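Local atomic coordinates of putative phosphomannomutase (Thermus thermophilus, PDB entry 1TUO), a protein that probably acts as a magnesium-dependent phosphosugar mutase of the phosphohexose mutase family, shifting a phosphate group between positions on a sugar. Residues 156-161 and 197-202; 246-251 and 347-352; 174-179 and 202-207. All blocks are in the same frame, centred on the assembly; numbering follows the deposited sequence.

Contact 1. Residues 156-161 and 197-202; sequences LREAYF and LRHVGL
The contact joins two helices of the second alpha/beta/alpha domain: the first turn of helix 157-165 meets the last turn of helix 192-199. Glu158 reaches across from the first helix. Its CG lies anti to the carbonyl carbon, and the chain bends at chi2 (-68°), which swings the carboxylate toward the second helix. There Glu158 OE1 forms a salt bridge with Arg198 NH2 at 3.2 Å. The carboxylate and guanidinium planes are nearly perpendicular, so one oxygen meets one nitrogen and the bridge is not two-pronged. Glu158 OE1 also takes a weak, bent hydrogen bond from His199 ND1 (3.2 Å). The stronger polar partner of this imidazole is Glu162, one helical turn on, which bonds to His199 NE2. The two carboxylates would probably stabilise a protonated imidazole, an effect partly offset by the nearby guanidinium. Beside these polar groups, Phe161 CB sits over one face of the His199 ring, a CH-pi contact 3.8 Å from the ring centroid. Arg198 NH2 also lies 3.6 Å from Phe161 CE2. Gly201, with positive phi, is the C-prime residue of a Schellman motif that terminates the second helix, with Leu202 N bonded to Leu197 O and Gly201 N more weakly to Arg198 O.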
ATOM      1  N   LEU A 156     -12.527   0.532 -16.320  1.00 24.83           N
ATOM      2  CA  LEU A 156     -12.197   1.937 -16.081  1.00 25.11           C
ATOM      3  C   LEU A 156     -10.707   2.238 -16.124  1.00 24.97           C
ATOM      4  O   LEU A 156     -10.259   3.268 -15.616  1.00 25.24           O
ATOM      5  CB  LEU A 156     -12.761   2.387 -14.728  1.00 27.11           C
ATOM      6  CG  LEU A 156     -14.235   2.796 -14.745  1.00 28.53           C
ATOM      7  CD1 LEU A 156     -14.715   3.086 -13.340  1.00 31.32           C
ATOM      8  CD2 LEU A 156     -14.402   4.023 -15.630  1.00 30.30           C
ATOM      9  N   ARG A 157      -9.946   1.345 -16.740  1.00 24.61           N
ATOM     10  CA  ARG A 157      -8.510   1.518 -16.837  1.00 26.59           C
ATOM     11  C   ARG A 157      -8.134   2.854 -17.478  1.00 26.26           C
ATOM     12  O   ARG A 157      -7.319   3.601 -16.939  1.00 24.28           O
ATOM     13  CB  ARG A 157      -7.908   0.363 -17.635  1.00 29.33           C
ATOM     14  CG  ARG A 157      -6.405   0.386 -17.686  1.00 34.95           C
ATOM     15  CD  ARG A 157      -5.851  -0.837 -18.384  1.00 38.30           C
ATOM     16  NE  ARG A 157      -6.226  -2.067 -17.697  1.00 40.90           N
ATOM     17  CZ  ARG A 157      -5.510  -3.183 -17.739  1.00 41.48           C
ATOM     18  NH1 ARG A 157      -4.383  -3.214 -18.437  1.00 42.63           N
ATOM     19  NH2 ARG A 157      -5.917  -4.266 -17.088  1.00 41.46           N
ATOM     20  N   GLU A 158      -8.736   3.157 -18.625  1.00 26.74           N
ATOM     21  CA  GLU A 158      -8.436   4.401 -19.323  1.00 27.17           C
ATOM     22  C   GLU A 158      -8.691   5.625 -18.455  1.00 25.69           C
ATOM     23  O   GLU A 158      -7.873   6.543 -18.414  1.00 26.17           O
ATOM     24  CB  GLU A 158      -9.266   4.505 -20.604  1.00 30.24           C
ATOM     25  CG  GLU A 158      -8.853   3.540 -21.707  1.00 35.21           C
ATOM     26  CD  GLU A 158      -7.488   3.855 -22.289  1.00 37.84           C
ATOM     27  OE1 GLU A 158      -6.468   3.503 -21.658  1.00 39.70           O
ATOM     28  OE2 GLU A 158      -7.436   4.462 -23.382  1.00 41.41           O
ATOM     29  N   ALA A 159      -9.825   5.640 -17.759  1.00 24.77           N
ATOM     30  CA  ALA A 159     -10.158   6.772 -16.901  1.00 23.25           C
ATOM     31  C   ALA A 159      -9.150   6.888 -15.759  1.00 21.52           C
ATOM     32  O   ALA A 159      -8.798   7.993 -15.346  1.00 21.59           O
ATOM     33  CB  ALA A 159     -11.571   6.616 -16.344  1.00 24.47           C
ATOM     34  N   TYR A 160      -8.701   5.745 -15.249  1.00 21.25           N
ATOM     35  CA  TYR A 160      -7.718   5.726 -14.169  1.00 20.55           C
ATOM     36  C   TYR A 160      -6.411   6.337 -14.675  1.00 21.47           C
ATOM     37  O   TYR A 160      -5.763   7.108 -13.969  1.00 22.13           O
ATOM     38  CB  TYR A 160      -7.487   4.287 -13.699  1.00 21.66           C
ATOM     39  CG  TYR A 160      -6.410   4.132 -12.640  1.00 20.48           C
ATOM     40  CD1 TYR A 160      -6.504   4.788 -11.404  1.00 21.02           C
ATOM     41  CD2 TYR A 160      -5.297   3.327 -12.872  1.00 20.56           C
ATOM     42  CE1 TYR A 160      -5.503   4.642 -10.428  1.00 20.08           C
ATOM     43  CE2 TYR A 160      -4.299   3.174 -11.908  1.00 22.21           C
ATOM     44  CZ  TYR A 160      -4.405   3.834 -10.693  1.00 21.42           C
ATOM     45  OH  TYR A 160      -3.397   3.690  -9.758  1.00 22.83           O
ATOM     46  N   PHE A 161      -6.031   5.995 -15.900  1.00 21.83           N
ATOM     47  CA  PHE A 161      -4.806   6.535 -16.478  1.00 23.56           C
ATOM     48  C   PHE A 161      -4.926   8.049 -16.634  1.00 24.27           C
ATOM     49  O   PHE A 161      -3.975   8.788 -16.373  1.00 22.85           O
ATOM     50  CB  PHE A 161      -4.513   5.890 -17.838  1.00 23.41           C
ATOM     51  CG  PHE A 161      -4.129   4.433 -17.759  1.00 25.51           C
ATOM     52  CD1 PHE A 161      -3.417   3.938 -16.668  1.00 25.92           C
ATOM     53  CD2 PHE A 161      -4.451   3.564 -18.795  1.00 25.17           C
ATOM     54  CE1 PHE A 161      -3.034   2.598 -16.613  1.00 27.58           C
ATOM     55  CE2 PHE A 161      -4.071   2.224 -18.752  1.00 28.88           C
ATOM     56  CZ  PHE A 161      -3.361   1.740 -17.657  1.00 26.40           C
ATOM     57  N   LEU A 197       1.831   4.574 -19.704  1.00 26.04           N
ATOM     58  CA  LEU A 197       2.793   5.214 -20.591  1.00 27.74           C
ATOM     59  C   LEU A 197       2.303   5.201 -22.034  1.00 29.30           C
ATOM     60  O   LEU A 197       2.373   6.217 -22.734  1.00 29.02           O
ATOM     61  CB  LEU A 197       4.146   4.511 -20.487  1.00 26.13           C
ATOM     62  CG  LEU A 197       4.841   4.650 -19.127  1.00 25.51           C
ATOM     63  CD1 LEU A 197       6.048   3.726 -19.067  1.00 25.15           C
ATOM     64  CD2 LEU A 197       5.256   6.102 -18.901  1.00 26.48           C
ATOM     65  N   ARG A 198       1.817   4.048 -22.478  1.00 30.36           N
ATOM     66  CA  ARG A 198       1.310   3.924 -23.835  1.00 32.26           C
ATOM     67  C   ARG A 198       0.113   4.854 -23.973  1.00 31.93           C
ATOM     68  O   ARG A 198      -0.116   5.436 -25.033  1.00 32.79           O
ATOM     69  CB  ARG A 198       0.898   2.476 -24.114  1.00 33.28           C
ATOM     70  CG  ARG A 198       0.053   2.286 -25.364  1.00 36.51           C
ATOM     71  CD  ARG A 198      -1.256   1.611 -24.990  1.00 39.53           C
ATOM     72  NE  ARG A 198      -1.957   2.378 -23.962  1.00 41.38           N
ATOM     73  CZ  ARG A 198      -2.900   1.882 -23.168  1.00 42.05           C
ATOM     74  NH1 ARG A 198      -3.265   0.610 -23.276  1.00 42.60           N
ATOM     75  NH2 ARG A 198      -3.480   2.662 -22.266  1.00 41.25           N
ATOM     76  N   HIS A 199      -0.636   5.005 -22.885  1.00 31.59           N
ATOM     77  CA  HIS A 199      -1.814   5.863 -22.867  1.00 30.95           C
ATOM     78  C   HIS A 199      -1.481   7.334 -23.115  1.00 32.16           C
ATOM     79  O   HIS A 199      -2.239   8.047 -23.779  1.00 31.29           O
ATOM     80  CB  HIS A 199      -2.535   5.742 -21.525  1.00 30.58           C
ATOM     81  CG  HIS A 199      -3.720   6.647 -21.393  1.00 29.60           C
ATOM     82  ND1 HIS A 199      -4.948   6.351 -21.944  1.00 30.27           N
ATOM     83  CD2 HIS A 199      -3.862   7.846 -20.779  1.00 29.39           C
ATOM     84  CE1 HIS A 199      -5.796   7.327 -21.673  1.00 29.03           C
ATOM     85  NE2 HIS A 199      -5.163   8.246 -20.967  1.00 31.47           N
ATOM     86  N   VAL A 200      -0.355   7.787 -22.569  1.00 31.38           N
ATOM     87  CA  VAL A 200       0.065   9.176 -22.727  1.00 32.14           C
ATOM     88  C   VAL A 200       1.113   9.369 -23.824  1.00 31.04           C
ATOM     89  O   VAL A 200       1.671  10.455 -23.967  1.00 31.85           O
ATOM     90  CB  VAL A 200       0.628   9.742 -21.406  1.00 32.32           C
ATOM     91  CG1 VAL A 200      -0.478   9.840 -20.367  1.00 33.84           C
ATOM     92  CG2 VAL A 200       1.757   8.859 -20.901  1.00 33.00           C
ATOM     93  N   GLY A 201       1.380   8.309 -24.582  1.00 31.30           N
ATOM     94  CA  GLY A 201       2.344   8.343 -25.680  1.00 32.21           C
ATOM     95  C   GLY A 201       3.802   8.518 -25.249  1.00 33.68           C
ATOM     96  O   GLY A 201       4.622   9.032 -26.012  1.00 32.54           O
ATOM     97  N   LEU A 202       4.127   8.091 -24.033  1.00 33.61           N
ATOM     98  CA  LEU A 202       5.499   8.205 -23.547  1.00 33.48           C
ATOM     99  C   LEU A 202       6.272   6.946 -23.908  1.00 34.01           C
ATOM    100  O   LEU A 202       5.926   5.843 -23.478  1.00 33.22           O
ATOM    101  CB  LEU A 202       5.513   8.438 -22.034  1.00 34.99           C
ATOM    102  CG  LEU A 202       5.206   9.878 -21.602  1.00 35.06           C
ATOM    103  CD1 LEU A 202       5.356  10.013 -20.095  1.00 35.68           C
ATOM    104  CD2 LEU A 202       6.128  10.846 -22.325  1.00 35.59           C
TER

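Contact 2. Residues 246-251 and 347-352; sequences VATDGD and DGILTS
Ser352 has OG anti to its carbonyl carbon and beside its own backbone N (chi1 -65°), and Thr248 has CG2 in the same position, with OG1 in the crowded place (chi1 50°). These torsions fold the serine hydroxyl back along its helix and turn the threonine methyl toward it. The strand belongs to the second domain and leads into the Asp-Gly-Asp loop, which in this family carries the Mg(2+) ligands; the helix lies in the third-domain region. Ser352 OG donates to Gly348 O, one turn earlier, at 2.8 Å and nearly along the C=O axis. That carbonyl also accepts from Ser352 N. Toward the strand, Ser352 OG meets only carbon: Val246 CB at 3.6 Å and Thr248 CG2 at 4.1 Å. Thr248 CG2 also touches Ile349 CD1 at 4.2 Å. Thr248 OG1 bonds to His182. The axes of strand 246-248 and helix turn 348-352 are antiparallel and approach to 9.3 Å. Asp347 caps the helix: its OD2 accepts from Leu350 N and more weakly from Ile349 N. An alanine at Ser352 would lose the second bond to Gly348 O and would probably loosen the packing against Val246. The Ser352 hydroxyl, turned inward to Gly348 O, thus meets the strand through packing alone.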
ATOM      1  N   VAL A 246      10.593  -1.663 -10.083  1.00 16.91           N
ATOM      2  CA  VAL A 246       9.559  -1.416  -9.088  1.00 16.84           C
ATOM      3  C   VAL A 246       8.827  -2.741  -9.000  1.00 18.21           C
ATOM      4  O   VAL A 246       8.560  -3.375 -10.022  1.00 18.79           O
ATOM      5  CB  VAL A 246       8.554  -0.311  -9.495  1.00 18.43           C
ATOM      6  CG1 VAL A 246       9.212   1.048  -9.369  1.00 18.55           C
ATOM      7  CG2 VAL A 246       8.048  -0.539 -10.906  1.00 17.49           C
ATOM      8  N   ALA A 247       8.544  -3.179  -7.781  1.00 16.76           N
ATOM      9  CA  ALA A 247       7.827  -4.432  -7.575  1.00 17.02           C
ATOM     10  C   ALA A 247       6.546  -4.069  -6.856  1.00 17.01           C
ATOM     11  O   ALA A 247       6.583  -3.577  -5.729  1.00 17.52           O
ATOM     12  CB  ALA A 247       8.660  -5.383  -6.718  1.00 18.38           C
ATOM     13  N   THR A 248       5.413  -4.272  -7.514  1.00 17.20           N
ATOM     14  CA  THR A 248       4.141  -3.952  -6.883  1.00 17.15           C
ATOM     15  C   THR A 248       3.620  -5.202  -6.176  1.00 16.79           C
ATOM     16  O   THR A 248       3.821  -6.320  -6.654  1.00 16.05           O
ATOM     17  CB  THR A 248       3.107  -3.445  -7.924  1.00 17.60           C
ATOM     18  OG1 THR A 248       3.049  -4.344  -9.040  1.00 17.15           O
ATOM     19  CG2 THR A 248       3.492  -2.060  -8.417  1.00 17.94           C
ATOM     20  N   ASP A 249       2.979  -5.021  -5.025  1.00 15.97           N
ATOM     21  CA  ASP A 249       2.466  -6.177  -4.302  1.00 15.99           C
ATOM     22  C   ASP A 249       1.193  -6.746  -4.928  1.00 15.83           C
ATOM     23  O   ASP A 249       0.768  -6.317  -6.004  1.00 16.38           O
ATOM     24  CB  ASP A 249       2.242  -5.850  -2.816  1.00 17.26           C
ATOM     25  CG  ASP A 249       1.008  -5.005  -2.564  1.00 19.35           C
ATOM     26  OD1 ASP A 249       0.508  -5.068  -1.421  1.00 18.61           O
ATOM     27  OD2 ASP A 249       0.549  -4.276  -3.474  1.00 17.22           O
ATOM     28  N   GLY A 250       0.595  -7.714  -4.242  1.00 16.52           N
ATOM     29  CA  GLY A 250      -0.594  -8.385  -4.736  1.00 15.81           C
ATOM     30  C   GLY A 250      -1.676  -7.536  -5.369  1.00 15.94           C
ATOM     31  O   GLY A 250      -2.159  -7.859  -6.459  1.00 17.63           O
ATOM     32  N   ASP A 251      -2.075  -6.465  -4.689  1.00 14.55           N
ATOM     33  CA  ASP A 251      -3.126  -5.587  -5.203  1.00 14.53           C
ATOM     34  C   ASP A 251      -2.580  -4.219  -5.619  1.00 15.84           C
ATOM     35  O   ASP A 251      -3.333  -3.273  -5.890  1.00 15.68           O
ATOM     36  CB  ASP A 251      -4.233  -5.436  -4.143  1.00 13.71           C
ATOM     37  CG  ASP A 251      -3.741  -4.781  -2.861  1.00 17.00           C
ATOM     38  OD1 ASP A 251      -2.531  -4.882  -2.547  1.00 17.03           O
ATOM     39  OD2 ASP A 251      -4.577  -4.183  -2.149  1.00 18.32           O
ATOM     40  N   ASP A 347      -1.420   4.007  -3.239  1.00 18.68           N
ATOM     41  CA  ASP A 347      -1.389   3.712  -4.669  1.00 18.55           C
ATOM     42  C   ASP A 347       0.031   3.396  -5.128  1.00 18.58           C
ATOM     43  O   ASP A 347       0.863   4.292  -5.279  1.00 16.96           O
ATOM     44  CB  ASP A 347      -1.961   4.896  -5.466  1.00 17.94           C
ATOM     45  CG  ASP A 347      -2.134   4.582  -6.942  1.00 17.84           C
ATOM     46  OD1 ASP A 347      -3.024   5.191  -7.578  1.00 20.50           O
ATOM     47  OD2 ASP A 347      -1.379   3.738  -7.474  1.00 17.59           O
ATOM     48  N   GLY A 348       0.295   2.109  -5.344  1.00 16.78           N
ATOM     49  CA  GLY A 348       1.615   1.680  -5.764  1.00 17.52           C
ATOM     50  C   GLY A 348       1.939   2.006  -7.209  1.00 16.57           C
ATOM     51  O   GLY A 348       3.108   2.065  -7.595  1.00 17.34           O
ATOM     52  N   ILE A 349       0.901   2.205  -8.013  1.00 17.14           N
ATOM     53  CA  ILE A 349       1.094   2.536  -9.416  1.00 18.16           C
ATOM     54  C   ILE A 349       1.562   3.990  -9.505  1.00 17.79           C
ATOM     55  O   ILE A 349       2.547   4.298 -10.187  1.00 18.65           O
ATOM     56  CB  ILE A 349      -0.214   2.348 -10.209  1.00 18.74           C
ATOM     57  CG1 ILE A 349      -0.683   0.890 -10.086  1.00 19.30           C
ATOM     58  CG2 ILE A 349      -0.001   2.735 -11.673  1.00 19.28           C
ATOM     59  CD1 ILE A 349       0.344  -0.147 -10.535  1.00 21.10           C
ATOM     60  N   LEU A 350       0.878   4.884  -8.804  1.00 17.05           N
ATOM     61  CA  LEU A 350       1.297   6.282  -8.828  1.00 17.87           C
ATOM     62  C   LEU A 350       2.662   6.420  -8.159  1.00 17.40           C
ATOM     63  O   LEU A 350       3.480   7.238  -8.578  1.00 17.27           O
ATOM     64  CB  LEU A 350       0.284   7.188  -8.120  1.00 16.87           C
ATOM     65  CG  LEU A 350       0.680   8.671  -8.113  1.00 17.94           C
ATOM     66  CD1 LEU A 350       0.953   9.131  -9.547  1.00 18.68           C
ATOM     67  CD2 LEU A 350      -0.429   9.505  -7.492  1.00 17.56           C
ATOM     68  N   THR A 351       2.919   5.620  -7.123  1.00 17.49           N
ATOM     69  CA  THR A 351       4.215   5.697  -6.453  1.00 18.51           C
ATOM     70  C   THR A 351       5.314   5.332  -7.438  1.00 17.67           C
ATOM     71  O   THR A 351       6.359   5.986  -7.488  1.00 18.70           O
ATOM     72  CB  THR A 351       4.311   4.739  -5.245  1.00 17.04           C
ATOM     73  OG1 THR A 351       3.346   5.113  -4.258  1.00 18.05           O
ATOM     74  CG2 THR A 351       5.691   4.833  -4.616  1.00 19.27           C
ATOM     75  N   SER A 352       5.081   4.284  -8.222  1.00 16.96           N
ATOM     76  CA  SER A 352       6.065   3.855  -9.204  1.00 17.93           C
ATOM     77  C   SER A 352       6.328   4.973 -10.204  1.00 18.41           C
ATOM     78  O   SER A 352       7.479   5.274 -10.528  1.00 20.36           O
ATOM     79  CB  SER A 352       5.570   2.613  -9.946  1.00 17.88           C
ATOM     80  OG  SER A 352       5.455   1.513  -9.062  1.00 20.55           O
TER

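Contact 3. Residues 174-179 and 202-207; sequences SGFSGV and LEIPVR
Phe176 and Ile204 cross at about a right angle in the second alpha/beta/alpha domain, where the loop leading into strand 180-183 runs beside the loop leading into the edge strand 206-209. The two strands are parallel neighbours in the sheet, joined through helix 192-199 as a beta-alpha-beta crossover. Phe176 has CG anti to its backbone N (chi1 -176°), which turns the ring in toward the second loop. Phe176 CD2 meets Ile204 CG2 at 3.7 Å, at an oblique angle to the ring. Leu356, Val359 and Ala360 of helix 348-362 also touch this ring. One ring face carries the backbone of its own loop: Gly178 N stands 3.4 Å above the Phe176 ring plane, over the centre. A CB on Gly178 would crowd the ring at CZ. At the far end of the loop, Ser174 CB rests on Leu202 CD2 at 3.8 Å. Gly178 O faces the ring of Pro205, with Pro205 CG at 3.6 Å. Val179 and Arg207 also cross at about a right angle. The arginine chain is extended from CG to NE, so its aliphatic part passes across Val179 CG2. Val179 CG2, anti to the backbone N, lies over one face of the guanidinium and comes within 3.5 Å of Arg207 CD.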
ATOM      1  N   SER A 174       9.283  12.298 -19.771  1.00 32.04           N
ATOM      2  CA  SER A 174       9.815  11.944 -21.083  1.00 32.52           C
ATOM      3  C   SER A 174      11.340  11.974 -21.091  1.00 32.53           C
ATOM      4  O   SER A 174      11.975  11.378 -21.959  1.00 33.66           O
ATOM      5  CB  SER A 174       9.277  12.904 -22.149  1.00 32.09           C
ATOM      6  OG  SER A 174       9.771  14.216 -21.947  1.00 34.12           O
ATOM      7  N   GLY A 175      11.921  12.664 -20.114  1.00 33.17           N
ATOM      8  CA  GLY A 175      13.367  12.762 -20.033  1.00 32.32           C
ATOM      9  C   GLY A 175      14.065  11.545 -19.454  1.00 33.13           C
ATOM     10  O   GLY A 175      15.290  11.441 -19.544  1.00 33.33           O
ATOM     11  N   PHE A 176      13.309  10.622 -18.860  1.00 32.05           N
ATOM     12  CA  PHE A 176      13.915   9.427 -18.276  1.00 30.57           C
ATOM     13  C   PHE A 176      14.782   8.746 -19.326  1.00 31.02           C
ATOM     14  O   PHE A 176      14.322   8.459 -20.431  1.00 31.34           O
ATOM     15  CB  PHE A 176      12.841   8.453 -17.775  1.00 30.30           C
ATOM     16  CG  PHE A 176      13.402   7.240 -17.085  1.00 28.98           C
ATOM     17  CD1 PHE A 176      14.181   7.375 -15.937  1.00 28.80           C
ATOM     18  CD2 PHE A 176      13.170   5.965 -17.590  1.00 28.43           C
ATOM     19  CE1 PHE A 176      14.723   6.253 -15.303  1.00 26.77           C
ATOM     20  CE2 PHE A 176      13.708   4.836 -16.963  1.00 26.43           C
ATOM     21  CZ  PHE A 176      14.485   4.985 -15.818  1.00 28.30           C
ATOM     22  N   SER A 177      16.035   8.479 -18.972  1.00 31.41           N
ATOM     23  CA  SER A 177      16.983   7.873 -19.901  1.00 31.83           C
ATOM     24  C   SER A 177      17.301   6.401 -19.661  1.00 32.11           C
ATOM     25  O   SER A 177      18.185   5.841 -20.310  1.00 32.95           O
ATOM     26  CB  SER A 177      18.286   8.680 -19.888  1.00 32.07           C
ATOM     27  OG  SER A 177      18.813   8.776 -18.574  1.00 32.79           O
ATOM     28  N   GLY A 178      16.587   5.766 -18.741  1.00 31.42           N
ATOM     29  CA  GLY A 178      16.854   4.364 -18.478  1.00 30.84           C
ATOM     30  C   GLY A 178      15.721   3.442 -18.882  1.00 29.90           C
ATOM     31  O   GLY A 178      14.909   3.762 -19.756  1.00 30.14           O
ATOM     32  N   VAL A 179      15.678   2.285 -18.238  1.00 29.10           N
ATOM     33  CA  VAL A 179      14.643   1.296 -18.484  1.00 29.35           C
ATOM     34  C   VAL A 179      13.980   1.013 -17.146  1.00 27.61           C
ATOM     35  O   VAL A 179      14.651   0.967 -16.115  1.00 27.29           O
ATOM     36  CB  VAL A 179      15.232  -0.021 -19.030  1.00 30.77           C
ATOM     37  CG1 VAL A 179      16.332  -0.513 -18.116  1.00 33.30           C
ATOM     38  CG2 VAL A 179      14.145  -1.075 -19.136  1.00 31.63           C
ATOM     39  N   LEU A 202       4.127   8.091 -24.033  1.00 33.61           N
ATOM     40  CA  LEU A 202       5.499   8.205 -23.547  1.00 33.48           C
ATOM     41  C   LEU A 202       6.272   6.946 -23.908  1.00 34.01           C
ATOM     42  O   LEU A 202       5.926   5.843 -23.478  1.00 33.22           O
ATOM     43  CB  LEU A 202       5.513   8.438 -22.034  1.00 34.99           C
ATOM     44  CG  LEU A 202       5.206   9.878 -21.602  1.00 35.06           C
ATOM     45  CD1 LEU A 202       5.356  10.013 -20.095  1.00 35.68           C
ATOM     46  CD2 LEU A 202       6.128  10.846 -22.325  1.00 35.59           C
ATOM     47  N   GLU A 203       7.325   7.115 -24.701  1.00 32.61           N
ATOM     48  CA  GLU A 203       8.127   5.986 -25.148  1.00 34.59           C
ATOM     49  C   GLU A 203       9.182   5.543 -24.148  1.00 33.46           C
ATOM     50  O   GLU A 203      10.352   5.385 -24.495  1.00 34.32           O
ATOM     51  CB  GLU A 203       8.786   6.318 -26.489  1.00 35.83           C
ATOM     52  CG  GLU A 203       7.787   6.719 -27.566  1.00 38.99           C
ATOM     53  CD  GLU A 203       6.805   5.611 -27.904  1.00 40.23           C
ATOM     54  OE1 GLU A 203       5.738   5.924 -28.471  1.00 40.01           O
ATOM     55  OE2 GLU A 203       7.101   4.429 -27.616  1.00 40.00           O
ATOM     56  N   ILE A 204       8.768   5.356 -22.900  1.00 31.66           N
ATOM     57  CA  ILE A 204       9.681   4.899 -21.864  1.00 30.04           C
ATOM     58  C   ILE A 204       9.562   3.379 -21.862  1.00 28.61           C
ATOM     59  O   ILE A 204       8.469   2.835 -21.717  1.00 27.95           O
ATOM     60  CB  ILE A 204       9.292   5.448 -20.479  1.00 29.94           C
ATOM     61  CG1 ILE A 204       9.446   6.972 -20.464  1.00 30.96           C
ATOM     62  CG2 ILE A 204      10.161   4.803 -19.400  1.00 28.43           C
ATOM     63  CD1 ILE A 204       9.087   7.623 -19.138  1.00 30.45           C
ATOM     64  N   PRO A 205      10.684   2.673 -22.041  1.00 28.06           N
ATOM     65  CA  PRO A 205      10.633   1.209 -22.055  1.00 27.44           C
ATOM     66  C   PRO A 205      10.383   0.563 -20.693  1.00 26.43           C
ATOM     67  O   PRO A 205      11.037   0.894 -19.709  1.00 25.87           O
ATOM     68  CB  PRO A 205      11.991   0.829 -22.640  1.00 28.86           C
ATOM     69  CG  PRO A 205      12.880   1.916 -22.126  1.00 30.51           C
ATOM     70  CD  PRO A 205      12.041   3.153 -22.351  1.00 29.09           C
ATOM     71  N   VAL A 206       9.428  -0.357 -20.648  1.00 25.70           N
ATOM     72  CA  VAL A 206       9.116  -1.071 -19.421  1.00 25.88           C
ATOM     73  C   VAL A 206       9.296  -2.553 -19.679  1.00 26.49           C
ATOM     74  O   VAL A 206       8.641  -3.126 -20.554  1.00 27.98           O
ATOM     75  CB  VAL A 206       7.667  -0.809 -18.949  1.00 26.70           C
ATOM     76  CG1 VAL A 206       7.294  -1.778 -17.829  1.00 25.45           C
ATOM     77  CG2 VAL A 206       7.539   0.624 -18.453  1.00 26.15           C
ATOM     78  N   ARG A 207      10.211  -3.165 -18.934  1.00 25.45           N
ATOM     79  CA  ARG A 207      10.472  -4.584 -19.077  1.00 25.90           C
ATOM     80  C   ARG A 207       9.790  -5.300 -17.920  1.00 25.14           C
ATOM     81  O   ARG A 207      10.154  -5.121 -16.762  1.00 24.12           O
ATOM     82  CB  ARG A 207      11.980  -4.839 -19.089  1.00 27.70           C
ATOM     83  CG  ARG A 207      12.661  -4.197 -20.295  1.00 29.08           C
ATOM     84  CD  ARG A 207      14.166  -4.408 -20.296  1.00 31.59           C
ATOM     85  NE  ARG A 207      14.809  -3.738 -21.429  1.00 33.14           N
ATOM     86  CZ  ARG A 207      16.124  -3.699 -21.624  1.00 34.44           C
ATOM     87  NH1 ARG A 207      16.940  -4.295 -20.763  1.00 34.24           N
ATOM     88  NH2 ARG A 207      16.627  -3.052 -22.669  1.00 33.37           N
TER

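How the contacts relate
From the N terminus, residues 156-161 come first, on helix 157-165. Residues 174-179 follow and lead into strand 180-183. The chain then passes along helix 192-199, where 197-202 closes contact 1, and turns at once into 202-207, which closes contact 3. These two contacts therefore cross along the chain, and they share Leu202. Leu197 CD1 also packs on Val206 CG2 at 3.5 Å. Contact 2 comes after both in series, closing a loop of 95 residues and linking the second domain's beta-sheet to helix 348-362, in the third-domain region. Contacts 1 and 2 meet through Tyr160 OH and Asp347 OD1, 2.7 Å apart, a probable hydrogen bond. Contacts 2 and 3 do not touch but reach the same five-stranded sheet.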